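Local coordinates for protein periplasmic beta-glucosidase (Pseudomonas aeruginosa, PDB 6R5V) that probably hydrolyses terminal, non-reducing beta-D-glucosyl residues to release beta-D-glucose, as a periplasmic member of glycoside hydrolase family 3, at residues Leu74-Asp79 with Gly118-Phe123; Trp135-Glu140 with Gly187-Thr192; Lys176-Tyr181 with Trp236-Leu241. The protein carries 1 engineered substitution. One frame throughout, in Å; residues are numbered along the deposited sequence.

All three interactions lie in the TIM-barrel-like N-terminal region, and each has a residue that reaches the same bound beta-D-xylopyranose. Interaction 1 is complete along the chain before the others begin, whereas interactions 2 and 3 interlace. Strands 75-78 and 121-122 of interaction 1 and strand 172-178 of interaction 3 are consecutive in the parallel sheet; interaction 2 joins the loops that follow the last two of these. Centres of interactions 1 and 2 are about 24 Å apart, of 1 and 3 about 22 Å, of 2 and 3 about 17 Å. Asp79, Arg137, and Lys176 with His177 are hydrogen-bond partners of that sugar, so strand ends and loops far apart in sequence build one sugar site.

Interaction 1 of 3, residues Leu74-Asp79 with Gly118-Phe123; sequences LFHAYD and GLDMSF. With XYP (beta-D-xylopyranose), chain C.
Phe75 meets Met121 through the thioether. The methyl CE lies over one face of the ring, 4.0 Å from its centroid, as a CH-pi contact, while SD approaches obliquely beside CE1, completing a Met-aromatic pair. A long, pliable methionine suits the spot: its chain runs extended and then bends at chi3 (-72°), which lays the methyl on the ring. At His76 the backbone is held at both ends by Asp120. His76 N donates at 2.8 Å to the anti lone pair of Asp120 OD2, and His76 O accepts from Asp120 N, also at 2.8 Å, with a weak further bond from Met121 N. A water gives a proton to Asp120 OD2 and is hydrogen-bonded to His76 ND1; the other carboxylate oxygen pairs with Arg333. Ala77, small enough for a tight barrel interior, puts CB 3.5 Å from Phe123 CZ and also against Met121 CB. Tyr78 continues the parallel ladder: its N donates to Met121 O at 3.1 Å, and its O receives Phe123 N at 2.8 Å. On the opposite face of the sheet from Ala77, Tyr78 CB rests on Leu119 CD1, 3.7 Å away. Asp79 then leaves the strand, and its carboxylate takes up the sugar: in one of its two conformers, OD1 accepts from the xylose O3 at a short 2.5 Å and OD2 from O2. OD1 also lies at the edge of the Phe123 ring. A ligand-binding acid just beyond a strand's C-terminal end is classic TIM-barrel architecture. Between the two strands the chain passes through helix 100-116, closed by the Schellman motif at Gly118, whose positive phi suits glycine. Strand 48-50 flanks 75-78, strand 172-178 flanks 121-122, and helix 55-65 covers His76 and Leu119.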
loop_
_atom_site.group_PDB
_atom_site.type_symbol
_atom_site.label_atom_id
_atom_site.label_comp_id
_atom_site.label_asym_id
_atom_site.label_seq_id
_atom_site.Cartn_x
_atom_site.Cartn_y
_atom_site.Cartn_z
ATOM N N LEU A 74 -37.706 13.928 18.001
ATOM C CA LEU A 74 -36.473 13.759 17.193
ATOM C C LEU A 74 -35.279 13.679 18.141
ATOM O O LEU A 74 -35.396 14.150 19.281
ATOM C CB LEU A 74 -36.313 14.969 16.278
ATOM C CG LEU A 74 -37.454 15.174 15.293
ATOM C CD1 LEU A 74 -37.438 16.616 14.824
ATOM C CD2 LEU A 74 -37.357 14.197 14.119
ATOM N N PHE A 75 -34.151 13.151 17.664
ATOM C CA PHE A 75 -32.810 13.545 18.168
ATOM C C PHE A 75 -32.150 14.375 17.067
ATOM O O PHE A 75 -32.516 14.226 15.867
ATOM C CB PHE A 75 -31.955 12.367 18.647
ATOM C CG PHE A 75 -31.417 11.426 17.603
ATOM C CD1 PHE A 75 -30.305 11.764 16.855
ATOM C CD2 PHE A 75 -31.924 10.138 17.478
ATOM C CE1 PHE A 75 -29.783 10.858 15.930
ATOM C CE2 PHE A 75 -31.401 9.242 16.555
ATOM C CZ PHE A 75 -30.325 9.608 15.778
ATOM N N HIS A 76 -31.230 15.230 17.480
ATOM C CA HIS A 76 -30.461 16.118 16.586
ATOM C C HIS A 76 -28.982 15.795 16.715
ATOM O O HIS A 76 -28.498 15.692 17.877
ATOM C CB HIS A 76 -30.724 17.582 16.889
ATOM C CG HIS A 76 -32.058 18.020 16.415
ATOM N ND1 HIS A 76 -33.217 17.750 17.115
ATOM C CD2 HIS A 76 -32.424 18.699 15.302
ATOM C CE1 HIS A 76 -34.251 18.231 16.436
ATOM N NE2 HIS A 76 -33.787 18.852 15.341
ATOM N N ALA A 77 -28.335 15.565 15.568
ATOM C CA ALA A 77 -26.901 15.201 15.538
ATOM C C ALA A 77 -26.080 16.222 14.751
ATOM O O ALA A 77 -26.603 17.000 13.942
ATOM C CB ALA A 77 -26.723 13.795 15.010
ATOM N N TYR A 78 -24.777 16.154 14.988
ATOM C CA TYR A 78 -23.791 17.006 14.282
ATOM C C TYR A 78 -22.427 16.346 14.370
ATOM O O TYR A 78 -22.302 15.370 15.070
ATOM C CB TYR A 78 -23.734 18.365 14.928
ATOM C CG TYR A 78 -23.084 19.468 14.132
ATOM C CD1 TYR A 78 -23.265 19.623 12.770
ATOM C CD2 TYR A 78 -22.382 20.441 14.812
ATOM C CE1 TYR A 78 -22.684 20.669 12.070
ATOM C CE2 TYR A 78 -21.855 21.528 14.149
ATOM C CZ TYR A 78 -21.999 21.643 12.779
ATOM O OH TYR A 78 -21.476 22.757 12.200
ATOM N N ASP A 79 -21.487 16.860 13.589
ATOM C CA ASP A 79 -20.089 16.364 13.523
ATOM C C ASP A 79 -19.274 17.248 14.475
ATOM O O ASP A 79 -18.626 18.180 14.002
ATOM C CB ASP A 79 -19.576 16.393 12.077
ATOM C CG ASP A 79 -20.088 15.293 11.150
ATOM O OD1 ASP A 79 -19.790 14.120 11.403
ATOM O OD2 ASP A 79 -20.725 15.616 10.156
ATOM N N GLY A 118 -28.525 22.488 21.977
ATOM C CA GLY A 118 -29.698 21.633 21.746
ATOM C C GLY A 118 -29.390 20.312 21.076
ATOM O O GLY A 118 -30.326 19.498 20.916
ATOM N N LEU A 119 -28.124 20.055 20.725
ATOM C CA LEU A 119 -27.734 18.795 20.052
ATOM C C LEU A 119 -27.720 17.634 21.051
ATOM O O LEU A 119 -27.302 17.816 22.218
ATOM C CB LEU A 119 -26.356 19.012 19.418
ATOM C CG LEU A 119 -26.392 19.895 18.182
ATOM C CD1 LEU A 119 -25.009 20.382 17.815
ATOM C CD2 LEU A 119 -27.028 19.158 16.999
ATOM N N ASP A 120 -28.100 16.452 20.587
ATOM C CA ASP A 120 -28.160 15.213 21.401
ATOM C C ASP A 120 -27.006 14.261 21.075
ATOM O O ASP A 120 -26.802 13.307 21.833
ATOM C CB ASP A 120 -29.427 14.432 21.102
ATOM C CG ASP A 120 -30.696 15.241 21.276
ATOM O OD1 ASP A 120 -30.914 15.685 22.393
ATOM O OD2 ASP A 120 -31.422 15.466 20.277
ATOM N N MET A 121 -26.401 14.398 19.895
ATOM C CA MET A 121 -25.488 13.351 19.384
ATOM C C MET A 121 -24.376 13.998 18.559
ATOM O O MET A 121 -24.613 14.984 17.833
ATOM C CB MET A 121 -26.262 12.334 18.548
ATOM C CG MET A 121 -25.375 11.261 17.895
ATOM S SD MET A 121 -26.321 10.169 16.785
ATOM C CE MET A 121 -27.251 9.219 17.967
ATOM N N SER A 122 -23.183 13.445 18.689
ATOM C CA SER A 122 -22.082 13.760 17.761
ATOM C C SER A 122 -21.687 12.535 16.957
ATOM O O SER A 122 -21.580 11.396 17.535
ATOM C CB SER A 122 -20.864 14.271 18.449
ATOM O OG SER A 122 -19.883 14.614 17.453
ATOM N N PHE A 123 -21.364 12.760 15.690
ATOM C CA PHE A 123 -20.747 11.686 14.881
ATOM C C PHE A 123 -19.247 11.714 15.165
ATOM O O PHE A 123 -18.499 12.296 14.367
ATOM C CB PHE A 123 -21.044 11.836 13.400
ATOM C CG PHE A 123 -22.509 11.875 13.049
ATOM C CD1 PHE A 123 -23.382 10.919 13.532
ATOM C CD2 PHE A 123 -23.014 12.878 12.247
ATOM C CE1 PHE A 123 -24.725 10.957 13.185
ATOM C CE2 PHE A 123 -24.360 12.919 11.910
ATOM C CZ PHE A 123 -25.206 11.960 12.387
HETATM C C1 XYP C . -20.020 12.982 6.135
HETATM C C2 XYP C . -20.675 12.638 7.493
HETATM C C3 XYP C . -19.570 12.484 8.554
HETATM C C4 XYP C . -18.640 11.368 8.090
HETATM C C5 XYP C . -18.094 11.612 6.686
HETATM O O2 XYP C . -21.678 13.635 7.776
HETATM O O3 XYP C . -19.981 12.124 9.880
HETATM O O4 XYP C . -17.563 11.285 9.008
HETATM O O5 XYP C . -19.059 11.993 5.715
HETATM O O HOH W 1 -33.547 16.939 19.941
#

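Interaction 2 of 3, residues Trp135-Glu140 with Gly187-Thr192; sequences WGRVSE and GRDYNT. With XYP (beta-D-xylopyranose), chain C.
The aliphatic part of Arg137 crosses Asp189 at a slant, and its charged end turns to other partners. Its CB lies 3.5 Å above the plane of the Trp135 indole, toward the rim of one face. CG and then CD pass the carboxylate of Asp189, CD coming within 3.4 Å of OD2; the guanidinium and carboxylate planes stand nearly perpendicular, and the charges stay beyond salt-bridge distance. A bend at chi3 (75°) swings the head toward Glu140, which it grips side-on: NE donates to Glu140 OE2 at 2.9 Å and NH2 to OE1 at 2.8 Å. This paired salt bridge fixes the guanidinium's rotation. NH1 is hydrogen-bonded to Tyr181 OH, with Glu486 at long, weak ion-pair range. NH2 also donates to the xylose O4 at 2.9 Å, and the planar, multidentate arginine suits a place where a carboxylate and a sugar hydroxyl must share one group.

Both segments are loops that follow barrel strands, 121-122 and 172-178, on the side where TIM barrels bind their substrates, and Arg137 carries the junction to the sugar, with Asp189 a shell behind it. Asp189 makes the second tie: its OD1 accepts a weak bond from Trp135 NE1 at 3.1 Å, with the two planes 84° apart, whereas OD2 is met by the backbone N of Ala487. Tyr190 lays its ring face over Asp189 CG. Gly187, with positive phi, brings its O against Trp135 CA at 3.3 Å. From the type II turn Arg188-Asn191, Arg188 reaches Tyr599 of the second subunit, and Asp189 O accepts from Ser597 of that subunit.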
loop_
_atom_site.group_PDB
_atom_site.type_symbol
_atom_site.label_atom_id
_atom_site.label_comp_id
_atom_site.label_asym_id
_atom_site.label_seq_id
_atom_site.Cartn_x
_atom_site.Cartn_y
_atom_site.Cartn_z
ATOM N N TRP A 135 -3.844 9.645 3.040
ATOM C CA TRP A 135 -5.308 9.758 3.267
ATOM C C TRP A 135 -5.697 11.103 3.879
ATOM O O TRP A 135 -5.192 11.418 4.945
ATOM C CB TRP A 135 -5.745 8.596 4.145
ATOM C CG TRP A 135 -7.216 8.360 4.208
ATOM C CD1 TRP A 135 -8.094 8.261 3.169
ATOM C CD2 TRP A 135 -7.955 8.054 5.395
ATOM N NE1 TRP A 135 -9.342 7.929 3.641
ATOM C CE2 TRP A 135 -9.289 7.819 5.002
ATOM C CE3 TRP A 135 -7.638 8.034 6.759
ATOM C CZ2 TRP A 135 -10.277 7.481 5.919
ATOM C CZ3 TRP A 135 -8.630 7.717 7.672
ATOM C CH2 TRP A 135 -9.937 7.453 7.245
ATOM N N GLY A 136 -6.680 11.804 3.290
ATOM C CA GLY A 136 -7.128 13.110 3.801
ATOM C C GLY A 136 -7.635 13.070 5.225
ATOM O O GLY A 136 -7.496 14.076 6.009
ATOM N N ARG A 137 -8.167 11.935 5.644
ATOM C CA ARG A 137 -8.866 11.923 6.940
ATOM C C ARG A 137 -7.926 11.488 8.061
ATOM O O ARG A 137 -8.425 11.314 9.212
ATOM C CB ARG A 137 -10.090 11.026 6.799
ATOM C CG ARG A 137 -10.959 11.496 5.656
ATOM C CD ARG A 137 -12.302 10.786 5.623
ATOM N NE ARG A 137 -13.114 11.338 6.689
ATOM C CZ ARG A 137 -14.450 11.402 6.702
ATOM N NH1 ARG A 137 -15.162 10.908 5.697
ATOM N NH2 ARG A 137 -15.047 11.991 7.734
ATOM N N VAL A 138 -6.616 11.391 7.841
ATOM C CA VAL A 138 -5.701 11.088 8.982
ATOM C C VAL A 138 -5.880 12.161 10.071
ATOM O O VAL A 138 -5.666 11.829 11.269
ATOM C CB VAL A 138 -4.225 10.956 8.563
ATOM C CG1 VAL A 138 -4.001 9.788 7.624
ATOM C CG2 VAL A 138 -3.668 12.223 7.972
ATOM N N SER A 139 -6.218 13.402 9.681
ATOM C CA SER A 139 -6.391 14.531 10.628
ATOM C C SER A 139 -7.482 14.226 11.650
ATOM O O SER A 139 -7.444 14.829 12.755
ATOM C CB SER A 139 -6.710 15.826 9.923
ATOM O OG SER A 139 -7.934 15.692 9.240
ATOM N N GLU A 140 -8.434 13.363 11.311
ATOM C CA GLU A 140 -9.615 13.072 12.178
ATOM C C GLU A 140 -9.365 11.986 13.206
ATOM O O GLU A 140 -10.191 11.880 14.139
ATOM C CB GLU A 140 -10.776 12.539 11.351
ATOM C CG GLU A 140 -11.558 13.647 10.777
ATOM C CD GLU A 140 -12.331 13.087 9.627
ATOM O OE1 GLU A 140 -13.315 12.367 9.921
ATOM O OE2 GLU A 140 -11.850 13.296 8.449
ATOM N N GLY A 187 -4.212 5.127 -0.241
ATOM C CA GLY A 187 -4.628 6.260 0.595
ATOM C C GLY A 187 -5.696 7.107 -0.079
ATOM O O GLY A 187 -5.917 8.220 0.366
ATOM N N ARG A 188 -6.376 6.586 -1.107
ATOM C CA ARG A 188 -7.472 7.288 -1.816
ATOM C C ARG A 188 -8.743 7.167 -0.997
ATOM O O ARG A 188 -9.125 6.018 -0.606
ATOM C CB ARG A 188 -7.679 6.735 -3.234
ATOM C CG ARG A 188 -6.480 6.972 -4.135
ATOM C CD ARG A 188 -6.606 6.531 -5.582
ATOM N NE ARG A 188 -6.632 5.115 -5.858
ATOM C CZ ARG A 188 -5.561 4.304 -6.044
ATOM N NH1 ARG A 188 -4.329 4.733 -5.843
ATOM N NH2 ARG A 188 -5.747 3.032 -6.402
ATOM N N ASP A 189 -9.394 8.288 -0.703
ATOM C CA ASP A 189 -10.599 8.222 0.143
ATOM C C ASP A 189 -11.623 7.282 -0.521
ATOM O O ASP A 189 -11.689 7.203 -1.788
ATOM C CB ASP A 189 -11.179 9.589 0.467
ATOM C CG ASP A 189 -11.895 9.619 1.831
ATOM O OD1 ASP A 189 -12.142 8.523 2.435
ATOM O OD2 ASP A 189 -12.179 10.732 2.275
ATOM N N TYR A 190 -12.378 6.564 0.318
ATOM C CA TYR A 190 -13.493 5.666 -0.050
ATOM C C TYR A 190 -13.004 4.399 -0.769
ATOM O O TYR A 190 -13.843 3.559 -1.143
ATOM C CB TYR A 190 -14.472 6.352 -1.001
ATOM C CG TYR A 190 -14.795 7.787 -0.694
ATOM C CD1 TYR A 190 -15.365 8.127 0.517
ATOM C CD2 TYR A 190 -14.564 8.787 -1.630
ATOM C CE1 TYR A 190 -15.686 9.436 0.812
ATOM C CE2 TYR A 190 -14.874 10.107 -1.351
ATOM C CZ TYR A 190 -15.460 10.423 -0.140
ATOM O OH TYR A 190 -15.841 11.715 0.131
ATOM N N ASN A 191 -11.688 4.217 -0.904
ATOM C CA ASN A 191 -11.137 3.110 -1.717
ATOM C C ASN A 191 -11.176 1.770 -0.942
ATOM O O ASN A 191 -11.274 1.736 0.300
ATOM C CB ASN A 191 -9.720 3.365 -2.246
ATOM C CG ASN A 191 -9.422 2.587 -3.510
ATOM O OD1 ASN A 191 -10.346 2.066 -4.159
ATOM N ND2 ASN A 191 -8.144 2.424 -3.844
ATOM N N THR A 192 -11.100 0.723 -1.729
ATOM C CA THR A 192 -10.927 -0.696 -1.333
ATOM C C THR A 192 -10.086 -0.869 -0.067
ATOM O O THR A 192 -8.988 -0.338 0.021
ATOM C CB THR A 192 -10.311 -1.481 -2.498
ATOM O OG1 THR A 192 -11.195 -1.195 -3.591
ATOM C CG2 THR A 192 -10.249 -2.950 -2.132
HETATM C C1 XYP C . -20.020 12.982 6.135
HETATM C C2 XYP C . -20.675 12.638 7.493
HETATM C C3 XYP C . -19.570 12.484 8.554
HETATM C C4 XYP C . -18.640 11.368 8.090
HETATM C C5 XYP C . -18.094 11.612 6.686
HETATM O O2 XYP C . -21.678 13.635 7.776
HETATM O O3 XYP C . -19.981 12.124 9.880
HETATM O O4 XYP C . -17.563 11.285 9.008
HETATM O O5 XYP C . -19.059 11.993 5.715
#

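Interaction 3 of 3, residues Lys176-Tyr181 with Trp236-Leu241; sequences KHFALY and WLLTDL. With XYP (beta-D-xylopyranose), chain C.
Phe178 overlaps Leu237 of helix 235-245: the CD1 methyl sits over one face of the ring, 4.2 Å from its centroid, a CH-pi contact, while Leu237 CG comes 3.6 Å from Phe178 CE2. The phenyl group, with CG anti to the backbone N (chi1 -173°), extends from the strand into a cluster of leucines. Leu238 CD2 approaches it at the edge, 3.7 Å from Phe178 CD2, and Leu241 CD2 adds a looser, oblique contact at CZ. Ala179 is small and merely touches Leu237 CD1 with its CB. Branched leucines suit a helix face that offers methyls over one face and at the edge of a flat ring, and Tyr208 meets the same ring edge-to-face. The helix takes a wider pi-type turn here, closed by Leu241 N to Trp236 O, and runs at 83° to the short strand segment.

The residues preceding Phe178 face the sugar instead. Lys176 NZ donates to the xylose O4 at 2.9 Å and more weakly to O3, and His177 NE2 is hydrogen-bonded to the same O4 at 2.7 Å. A cis peptide between Lys176 and His177 accompanies this turning of two successive side chains to one ligand, and another precedes Ala179. Such a Lys-His pair with cis peptides at the end of a barrel strand is a familiar sugar-binding element of family 3 glycosidases, and the next residue, Phe178, points the other way, onto outer barrel helix 235-245.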
loop_
_atom_site.group_PDB
_atom_site.type_symbol
_atom_site.label_atom_id
_atom_site.label_comp_id
_atom_site.label_asym_id
_atom_site.label_seq_id
_atom_site.Cartn_x
_atom_site.Cartn_y
_atom_site.Cartn_z
ATOM N N LYS A 176 -17.173 6.203 14.836
ATOM C CA LYS A 176 -17.033 6.020 13.368
ATOM C C LYS A 176 -15.569 5.726 13.029
ATOM O O LYS A 176 -14.693 5.937 13.847
ATOM C CB LYS A 176 -17.570 7.285 12.686
ATOM C CG LYS A 176 -16.704 8.517 12.853
ATOM C CD LYS A 176 -17.389 9.776 12.325
ATOM C CE LYS A 176 -16.500 10.987 12.333
ATOM N NZ LYS A 176 -17.264 12.099 11.747
ATOM N N HIS A 177 -15.277 5.239 11.839
ATOM C CA HIS A 177 -16.184 4.763 10.809
ATOM C C HIS A 177 -16.074 3.230 10.733
ATOM O O HIS A 177 -15.000 2.705 10.429
ATOM C CB HIS A 177 -15.814 5.347 9.454
ATOM C CG HIS A 177 -15.779 6.839 9.403
ATOM N ND1 HIS A 177 -14.648 7.568 9.765
ATOM C CD2 HIS A 177 -16.707 7.735 9.006
ATOM C CE1 HIS A 177 -14.895 8.865 9.564
ATOM N NE2 HIS A 177 -16.134 8.989 9.096
ATOM N N PHE A 178 -17.110 2.518 11.137
ATOM C CA PHE A 178 -17.052 1.052 11.354
ATOM C C PHE A 178 -17.241 0.400 9.981
ATOM O O PHE A 178 -18.352 0.455 9.442
ATOM C CB PHE A 178 -18.127 0.663 12.360
ATOM C CG PHE A 178 -18.084 -0.770 12.806
ATOM C CD1 PHE A 178 -16.979 -1.235 13.497
ATOM C CD2 PHE A 178 -19.136 -1.637 12.591
ATOM C CE1 PHE A 178 -16.949 -2.534 13.997
ATOM C CE2 PHE A 178 -19.118 -2.918 13.114
ATOM C CZ PHE A 178 -18.013 -3.370 13.792
ATOM N N ALA A 179 -16.171 -0.141 9.362
ATOM C CA ALA A 179 -14.852 -0.293 9.955
ATOM C C ALA A 179 -13.761 -0.286 8.875
ATOM O O ALA A 179 -14.057 -0.591 7.701
ATOM C CB ALA A 179 -14.813 -1.613 10.709
ATOM N N LEU A 180 -12.521 -0.047 9.318
ATOM C CA LEU A 180 -11.233 -0.211 8.577
ATOM C C LEU A 180 -11.054 0.916 7.547
ATOM O O LEU A 180 -10.256 0.751 6.601
ATOM C CB LEU A 180 -11.184 -1.549 7.830
ATOM C CG LEU A 180 -11.633 -2.801 8.585
ATOM C CD1 LEU A 180 -11.334 -4.055 7.782
ATOM C CD2 LEU A 180 -10.971 -2.883 9.955
ATOM N N TYR A 181 -11.834 1.990 7.661
ATOM C CA TYR A 181 -11.926 3.039 6.623
ATOM C C TYR A 181 -10.538 3.661 6.313
ATOM O O TYR A 181 -10.298 4.014 5.138
ATOM C CB TYR A 181 -12.993 4.016 7.110
ATOM C CG TYR A 181 -13.307 5.199 6.230
ATOM C CD1 TYR A 181 -13.420 5.107 4.859
ATOM C CD2 TYR A 181 -13.507 6.435 6.820
ATOM C CE1 TYR A 181 -13.744 6.230 4.094
ATOM C CE2 TYR A 181 -13.786 7.561 6.080
ATOM C CZ TYR A 181 -13.914 7.461 4.719
ATOM O OH TYR A 181 -14.173 8.634 4.058
ATOM N N TRP A 236 -21.791 -9.905 8.254
ATOM C CA TRP A 236 -20.765 -10.429 9.170
ATOM C C TRP A 236 -20.294 -9.312 10.118
ATOM O O TRP A 236 -20.220 -9.491 11.341
ATOM C CB TRP A 236 -19.621 -11.023 8.368
ATOM C CG TRP A 236 -18.493 -11.308 9.286
ATOM C CD1 TRP A 236 -18.382 -12.345 10.174
ATOM C CD2 TRP A 236 -17.359 -10.458 9.477
ATOM N NE1 TRP A 236 -17.210 -12.218 10.874
ATOM C CE2 TRP A 236 -16.577 -11.060 10.474
ATOM C CE3 TRP A 236 -16.917 -9.277 8.871
ATOM C CZ2 TRP A 236 -15.361 -10.511 10.859
ATOM C CZ3 TRP A 236 -15.731 -8.715 9.284
ATOM C CH2 TRP A 236 -14.969 -9.328 10.271
ATOM N N LEU A 237 -19.960 -8.159 9.566
ATOM C CA LEU A 237 -19.454 -7.031 10.378
ATOM C C LEU A 237 -20.535 -6.502 11.330
ATOM O O LEU A 237 -20.234 -6.246 12.518
ATOM C CB LEU A 237 -19.021 -5.937 9.402
ATOM C CG LEU A 237 -18.396 -4.727 10.074
ATOM C CD1 LEU A 237 -16.955 -5.044 10.467
ATOM C CD2 LEU A 237 -18.475 -3.530 9.144
ATOM N N LEU A 238 -21.745 -6.232 10.830
ATOM C CA LEU A 238 -22.708 -5.397 11.600
ATOM C C LEU A 238 -23.583 -6.260 12.504
ATOM O O LEU A 238 -24.140 -5.712 13.443
ATOM C CB LEU A 238 -23.589 -4.603 10.649
ATOM C CG LEU A 238 -22.880 -3.629 9.738
ATOM C CD1 LEU A 238 -23.886 -2.940 8.841
ATOM C CD2 LEU A 238 -22.102 -2.612 10.540
ATOM N N THR A 239 -23.767 -7.527 12.181
ATOM C CA THR A 239 -24.624 -8.469 12.929
ATOM C C THR A 239 -23.740 -9.481 13.672
ATOM O O THR A 239 -23.747 -9.451 14.904
ATOM C CB THR A 239 -25.682 -9.114 12.029
ATOM O OG1 THR A 239 -26.537 -8.079 11.528
ATOM C CG2 THR A 239 -26.494 -10.137 12.792
ATOM N N ASP A 240 -23.004 -10.343 12.967
ATOM C CA ASP A 240 -22.233 -11.447 13.599
ATOM C C ASP A 240 -21.204 -10.847 14.577
ATOM O O ASP A 240 -21.082 -11.308 15.733
ATOM C CB ASP A 240 -21.588 -12.329 12.540
ATOM C CG ASP A 240 -22.583 -13.064 11.648
ATOM O OD1 ASP A 240 -23.804 -12.860 11.833
ATOM O OD2 ASP A 240 -22.126 -13.844 10.762
ATOM N N LEU A 241 -20.419 -9.869 14.137
ATOM C CA LEU A 241 -19.357 -9.317 14.996
ATOM C C LEU A 241 -19.936 -8.306 15.979
ATOM O O LEU A 241 -19.814 -8.496 17.219
ATOM C CB LEU A 241 -18.299 -8.679 14.110
ATOM C CG LEU A 241 -17.160 -8.028 14.879
ATOM C CD1 LEU A 241 -16.302 -9.090 15.529
ATOM C CD2 LEU A 241 -16.371 -7.113 13.979
HETATM C C1 XYP C . -20.020 12.982 6.135
HETATM C C2 XYP C . -20.675 12.638 7.493
HETATM C C3 XYP C . -19.570 12.484 8.554
HETATM C C4 XYP C . -18.640 11.368 8.090
HETATM C C5 XYP C . -18.094 11.612 6.686
HETATM O O2 XYP C . -21.678 13.635 7.776
HETATM O O3 XYP C . -19.981 12.124 9.880
HETATM O O4 XYP C . -17.563 11.285 9.008
HETATM O O5 XYP C . -19.059 11.993 5.715
#